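Local coordinates for protein PurR transcriptional regulator (Vibrio parahaemolyticus, PDB 3D8U) that probably acts as a LacI/PurR-family transcription factor that binds cis-regulatory DNA, at residues 212-217 and 228-233. Numbering follows the deposited sequence.
Sequences AIICLE and SLTSAE
Cys215 is gripped through its backbone by two residues of 228-233: its N donates to Thr230 O (3.0 Å, 161° at the hydrogen), and its O accepts from Ala232 N at 3.1 Å. Both bonds flank Ser231, so Cys215 and Ser231 form a single parallel bridge, their CA atoms 4.5 Å apart, with Cys215 CB near Ser231 CB. SG, anti to the backbone N (chi1 170°) and beside the carbonyl carbon, accepts a hydrogen bond from Glu217 N at 3.4 Å within the same segment.

Thr230 meets Ile214 on the side facing helix 104-117. Its CG2 methyl is 3.4 Å from Ile214 CG1, and the two side chains cross obliquely, while Thr230 OG1 is hydrogen-bonded to Thr272 OG1 and Arg269 N. Ile214 also packs on Cys111 and Leu115 of that helix. Ala232 CB comes against the backbone of Leu216, 3.7 Å from its O.

On the side of helix 190-203, Leu229 CD2 touches Ile213 CG2 at 3.9 Å; Leu229 and Cys215 both rest on Ala193. Strand 212-215 is an edge strand of the four-stranded parallel sheet of this chain, and the single bridge adds strand 231-233 beside it, running nearly parallel at 13°; 231-233 itself pairs antiparallel with strand 265-267. The connection between the segments includes the short helix 220-223. The placement is consistent with the fifth position of the parallel sheet, in strand order 2-1-3-4-5 as in the other sheet of the chain, in the C-terminal α/β subdomain of a LacI/PurR-type periplasmic binding protein fold.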
ATOM      1  N   ALA B 212      25.293   7.074   3.369  1.00 80.88           N
ATOM      2  CA  ALA B 212      24.824   6.166   2.342  1.00 81.25           C
ATOM      3  C   ALA B 212      23.529   5.503   2.800  1.00 81.18           C
ATOM      4  O   ALA B 212      23.334   5.308   3.987  1.00 82.19           O
ATOM      5  CB  ALA B 212      25.865   5.133   2.069  1.00 81.61           C
ATOM      6  N   ILE B 213      22.645   5.132   1.890  1.00 80.88           N
ATOM      7  CA  ILE B 213      21.373   4.547   2.322  1.00 80.85           C
ATOM      8  C   ILE B 213      21.064   3.255   1.573  1.00 81.76           C
ATOM      9  O   ILE B 213      21.299   3.151   0.357  1.00 82.66           O
ATOM     10  CB  ILE B 213      20.180   5.564   2.150  1.00 80.89           C
ATOM     11  CG1 ILE B 213      20.248   6.706   3.185  1.00 79.90           C
ATOM     12  CG2 ILE B 213      18.826   4.875   2.303  1.00 79.91           C
ATOM     13  CD1 ILE B 213      19.317   7.906   2.880  1.00 79.26           C
ATOM     14  N   ILE B 214      20.498   2.269   2.255  1.00 81.46           N
ATOM     15  CA  ILE B 214      20.115   1.059   1.517  1.00 81.24           C
ATOM     16  C   ILE B 214      18.806   0.485   2.043  1.00 81.42           C
ATOM     17  O   ILE B 214      18.644   0.298   3.254  1.00 81.87           O
ATOM     18  CB  ILE B 214      21.266   0.001   1.522  1.00 81.39           C
ATOM     19  CG1 ILE B 214      20.952  -1.094   0.498  1.00 81.23           C
ATOM     20  CG2 ILE B 214      21.575  -0.499   2.970  1.00 80.21           C
ATOM     21  CD1 ILE B 214      21.733  -2.345   0.635  1.00 77.98           C
ATOM     22  N   CYS B 215      17.866   0.210   1.148  1.00 81.39           N
ATOM     23  CA  CYS B 215      16.524  -0.190   1.586  1.00 81.35           C
ATOM     24  C   CYS B 215      16.386  -1.671   1.458  1.00 81.30           C
ATOM     25  O   CYS B 215      16.915  -2.258   0.527  1.00 81.66           O
ATOM     26  CB  CYS B 215      15.458   0.483   0.746  1.00 81.07           C
ATOM     27  SG  CYS B 215      13.787  -0.161   1.022  1.00 82.39           S
ATOM     28  N   LEU B 216      15.682  -2.293   2.385  1.00 81.28           N
ATOM     29  CA  LEU B 216      15.653  -3.764   2.416  1.00 81.05           C
ATOM     30  C   LEU B 216      14.524  -4.384   1.584  1.00 81.11           C
ATOM     31  O   LEU B 216      14.426  -5.610   1.479  1.00 80.38           O
ATOM     32  CB  LEU B 216      15.549  -4.235   3.866  1.00 81.16           C
ATOM     33  CG  LEU B 216      16.764  -4.869   4.555  1.00 80.91           C
ATOM     34  CD1 LEU B 216      18.118  -4.417   4.003  1.00 81.11           C
ATOM     35  CD2 LEU B 216      16.696  -4.646   6.065  1.00 80.76           C
ATOM     36  N   GLU B 217      13.666  -3.530   1.018  1.00 81.12           N
ATOM     37  CA  GLU B 217      12.494  -3.974   0.271  1.00 81.87           C
ATOM     38  C   GLU B 217      12.017  -2.831  -0.590  1.00 81.92           C
ATOM     39  O   GLU B 217      10.975  -2.233  -0.326  1.00 82.86           O
ATOM     40  CB  GLU B 217      11.368  -4.452   1.198  1.00 81.14           C
ATOM     41  CG  GLU B 217      10.288  -5.251   0.485  1.00 82.40           C
ATOM     42  CD  GLU B 217       8.907  -5.221   1.173  1.00 83.80           C
ATOM     43  OE1 GLU B 217       8.536  -4.183   1.812  1.00 86.52           O
ATOM     44  OE2 GLU B 217       8.167  -6.239   1.038  1.00 85.86           O
ATOM     45  N   SER B 228      18.624   8.256  -6.312  1.00 81.63           N
ATOM     46  CA  SER B 228      17.843   7.026  -6.324  1.00 80.96           C
ATOM     47  C   SER B 228      18.493   6.083  -5.363  1.00 81.34           C
ATOM     48  O   SER B 228      19.706   6.164  -5.152  1.00 81.90           O
ATOM     49  CB  SER B 228      17.948   6.393  -7.685  1.00 81.04           C
ATOM     50  OG  SER B 228      19.312   6.264  -8.024  1.00 80.89           O
ATOM     51  N   LEU B 229      17.748   5.149  -4.789  1.00 81.03           N
ATOM     52  CA  LEU B 229      18.416   4.366  -3.765  1.00 80.63           C
ATOM     53  C   LEU B 229      18.596   2.882  -3.957  1.00 79.83           C
ATOM     54  O   LEU B 229      17.678   2.155  -4.320  1.00 79.65           O
ATOM     55  CB  LEU B 229      17.886   4.691  -2.353  1.00 81.66           C
ATOM     56  CG  LEU B 229      16.446   5.119  -2.120  1.00 81.55           C
ATOM     57  CD1 LEU B 229      15.537   3.999  -2.598  1.00 81.34           C
ATOM     58  CD2 LEU B 229      16.280   5.443  -0.636  1.00 79.93           C
ATOM     59  N   THR B 230      19.819   2.468  -3.676  1.00 79.07           N
ATOM     60  CA  THR B 230      20.211   1.082  -3.657  1.00 79.14           C
ATOM     61  C   THR B 230      19.264   0.299  -2.779  1.00 79.58           C
ATOM     62  O   THR B 230      19.126   0.587  -1.601  1.00 81.39           O
ATOM     63  CB  THR B 230      21.624   0.955  -3.082  1.00 78.86           C
ATOM     64  OG1 THR B 230      22.564   1.452  -4.035  1.00 78.44           O
ATOM     65  CG2 THR B 230      21.961  -0.481  -2.739  1.00 78.03           C
ATOM     66  N   SER B 231      18.622  -0.708  -3.334  1.00 79.51           N
ATOM     67  CA  SER B 231      17.778  -1.534  -2.524  1.00 79.09           C
ATOM     68  C   SER B 231      17.627  -2.947  -3.048  1.00 78.30           C
ATOM     69  O   SER B 231      17.966  -3.268  -4.196  1.00 78.13           O
ATOM     70  CB  SER B 231      16.404  -0.931  -2.517  1.00 79.90           C
ATOM     71  OG  SER B 231      15.656  -1.666  -3.449  1.00 82.76           O
ATOM     72  N   ALA B 232      17.044  -3.764  -2.192  1.00 77.50           N
ATOM     73  CA  ALA B 232      16.809  -5.162  -2.470  1.00 77.20           C
ATOM     74  C   ALA B 232      15.416  -5.294  -2.990  1.00 76.88           C
ATOM     75  O   ALA B 232      14.510  -4.701  -2.433  1.00 77.33           O
ATOM     76  CB  ALA B 232      16.934  -5.952  -1.209  1.00 77.48           C
ATOM     77  N   GLU B 233      15.235  -6.071  -4.054  1.00 76.19           N
ATOM     78  CA  GLU B 233      13.916  -6.230  -4.629  1.00 75.41           C
ATOM     79  C   GLU B 233      13.517  -7.672  -4.650  1.00 74.48           C
ATOM     80  O   GLU B 233      14.375  -8.530  -4.603  1.00 74.51           O
ATOM     81  CB  GLU B 233      13.876  -5.631  -6.020  1.00 76.01           C
ATOM     82  CG  GLU B 233      13.912  -4.111  -5.986  1.00 77.18           C
ATOM     83  CD  GLU B 233      13.797  -3.526  -7.347  1.00 78.27           C
ATOM     84  OE1 GLU B 233      13.473  -4.273  -8.282  1.00 81.55           O
ATOM     85  OE2 GLU B 233      14.029  -2.319  -7.495  1.00 79.79           O
TER